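Hypothetical exported protein (Streptococcus pyogenes, PDB 3PSQ) is a class B sortase involved in pilus assembly, probably acting as a cysteine transpeptidase that joins proteins through an acyl-thioester intermediate. Local coordinates at residues Ala38-Lys43 with Val185-Cys190. Numbering follows the deposited sequence.
With ZN (zinc ion), chain L; EDO (1,2-ethanediol), chain E.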
loop_
_atom_site.group_PDB
_atom_site.type_symbol
_atom_site.label_atom_id
_atom_site.label_comp_id
_atom_site.label_asym_id
_atom_site.label_seq_id
_atom_site.Cartn_x
_atom_site.Cartn_y
_atom_site.Cartn_z
ATOM N N ALA A 38 -3.600 -11.057 3.219
ATOM C CA ALA A 38 -2.657 -11.037 2.100
ATOM C C ALA A 38 -1.194 -11.050 2.562
ATOM O O ALA A 38 -0.901 -10.839 3.727
ATOM C CB ALA A 38 -2.904 -9.844 1.197
ATOM N N TRP A 39 -0.283 -11.282 1.619
ATOM C CA TRP A 39 1.138 -11.148 1.868
ATOM C C TRP A 39 1.655 -10.176 0.851
ATOM O O TRP A 39 1.289 -10.251 -0.328
ATOM C CB TRP A 39 1.863 -12.499 1.742
ATOM C CG TRP A 39 3.266 -12.474 2.327
ATOM C CD1 TRP A 39 4.400 -12.001 1.727
ATOM C CD2 TRP A 39 3.667 -12.933 3.628
ATOM N NE1 TRP A 39 5.478 -12.125 2.587
ATOM C CE2 TRP A 39 5.047 -12.708 3.749
ATOM C CE3 TRP A 39 2.982 -13.520 4.704
ATOM C CZ2 TRP A 39 5.755 -13.040 4.901
ATOM C CZ3 TRP A 39 3.672 -13.829 5.847
ATOM C CH2 TRP A 39 5.047 -13.593 5.939
ATOM N N LEU A 40 2.517 -9.266 1.294
ATOM C CA LEU A 40 3.092 -8.244 0.432
ATOM C C LEU A 40 4.619 -8.358 0.364
ATOM O O LEU A 40 5.292 -8.469 1.390
ATOM C CB LEU A 40 2.703 -6.867 0.957
ATOM C CG LEU A 40 3.383 -5.643 0.365
ATOM C CD1 LEU A 40 2.860 -5.325 -1.038
ATOM C CD2 LEU A 40 3.204 -4.409 1.289
ATOM N N THR A 41 5.158 -8.304 -0.844
ATOM C CA THR A 41 6.588 -8.369 -1.075
ATOM C C THR A 41 6.989 -7.240 -2.010
ATOM O O THR A 41 6.348 -7.014 -3.029
ATOM C CB THR A 41 6.996 -9.748 -1.630
ATOM O OG1 THR A 41 6.653 -10.759 -0.665
ATOM C CG2 THR A 41 8.496 -9.825 -1.843
ATOM N N VAL A 42 8.000 -6.466 -1.629
ATOM C CA VAL A 42 8.513 -5.429 -2.519
ATOM C C VAL A 42 10.009 -5.670 -2.654
ATOM O O VAL A 42 10.789 -5.347 -1.759
ATOM C CB VAL A 42 8.274 -3.985 -2.009
ATOM C CG1 VAL A 42 8.789 -2.944 -3.051
ATOM C CG2 VAL A 42 6.806 -3.757 -1.676
ATOM N N LYS A 43 10.391 -6.299 -3.766
ATOM C CA LYS A 43 11.801 -6.522 -4.136
ATOM C C LYS A 43 12.591 -5.241 -4.085
ATOM O O LYS A 43 12.157 -4.202 -4.597
ATOM C CB LYS A 43 11.890 -7.120 -5.568
ATOM C CG LYS A 43 12.015 -8.653 -5.639
ATOM C CD LYS A 43 11.903 -9.186 -7.128
ATOM C CE LYS A 43 13.223 -9.060 -7.957
ATOM N NZ LYS A 43 13.038 -9.427 -9.447
ATOM N N VAL A 185 -2.866 -0.135 -6.854
ATOM C CA VAL A 185 -2.532 -0.481 -5.471
ATOM C C VAL A 185 -1.504 0.519 -4.986
ATOM O O VAL A 185 -0.489 0.789 -5.662
ATOM C CB VAL A 185 -1.991 -1.922 -5.265
ATOM C CG1 VAL A 185 -1.770 -2.160 -3.784
ATOM C CG2 VAL A 185 -2.956 -2.935 -5.737
ATOM N N ALA A 186 -1.808 1.094 -3.827
ATOM C CA ALA A 186 -0.996 2.127 -3.235
ATOM C C ALA A 186 -0.500 1.625 -1.875
ATOM O O ALA A 186 -1.222 0.927 -1.150
ATOM C CB ALA A 186 -1.822 3.393 -3.076
ATOM N N LEU A 187 0.754 1.918 -1.582
ATOM C CA LEU A 187 1.351 1.661 -0.283
ATOM C C LEU A 187 1.767 3.027 0.269
ATOM O O LEU A 187 2.410 3.816 -0.421
ATOM C CB LEU A 187 2.599 0.782 -0.392
ATOM C CG LEU A 187 2.671 -0.346 -1.408
ATOM C CD1 LEU A 187 4.160 -0.806 -1.537
ATOM C CD2 LEU A 187 1.747 -1.479 -0.976
ATOM N N SER A 188 1.441 3.273 1.530
ATOM C CA SER A 188 1.584 4.607 2.090
ATOM C C SER A 188 1.864 4.625 3.611
ATOM O O SER A 188 1.403 3.754 4.377
ATOM C CB SER A 188 0.292 5.389 1.813
ATOM O OG SER A 188 0.446 6.762 2.113
ATOM N N THR A 189 2.585 5.659 4.035
ATOM C CA THR A 189 2.700 5.977 5.422
ATOM C C THR A 189 3.082 7.453 5.566
ATOM O O THR A 189 2.995 8.215 4.604
ATOM C CB THR A 189 3.667 4.998 6.176
ATOM O OG1 THR A 189 3.580 5.256 7.579
ATOM C CG2 THR A 189 5.095 5.122 5.680
ATOM N N CYS A 190 3.470 7.855 6.777
ATOM C CA CYS A 190 3.931 9.217 7.004
ATOM C C CYS A 190 5.340 9.475 6.453
ATOM O O CYS A 190 6.101 8.565 6.153
ATOM C CB CYS A 190 3.916 9.532 8.492
ATOM S SG CYS A 190 4.980 8.449 9.469
HETATM ZN ZN ZN L . 5.146 9.637 11.389
HETATM C C1 EDO E . 8.393 5.748 7.145
HETATM O O1 EDO E . 9.131 6.542 8.072
HETATM C C2 EDO E . 8.688 6.201 5.709
HETATM O O2 EDO E . 8.777 7.639 5.565
HETATM O O HOH W 1 3.393 11.018 11.812
#
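Leu40, on the strand 36-41, faces Leu187, on the strand 184-190, with their CA atoms 10.1 Å apart; the two strands are not neighbours in the sheet and meet through side chains alone. Leu187 touches both partners, one methyl for each. Its CD2 sits at the fork of Leu40, 4.0 Å from Leu40 CD2 and 4.0 Å from Leu40 CD1, the two side chains lying at a slant to each other. Its other branch reaches Val42, Leu187 CD1 standing 4.0 Å from Val42 CG2, and here the side chains pass in opposite directions. With CG anti to the backbone N (chi1 169°), Leu40 carries both of its methyls toward Leu187. All three residues are buried, and neighbouring strands help to enclose them: Phe121 of strand 120-125 packs on both Leu40 and Val42, while Ile92 of strand 89-93 touches Leu187.

Further along strand 184-190, Cys190 SG binds a zinc ion at 2.3 Å, with His96, Asp192 and a water as further ligands; Cys190 O accepts a hydrogen bond from O2 of a 1,2-ethanediol, 2.9 Å away, which is likely a crystallisation additive. The leucine-valine contact joins strand 36-41 to strand 184-190 in the hydrophobic core of the curled sortase beta-barrel, the latter strand ending in Cys190, the predicted acyl-thioester nucleophile.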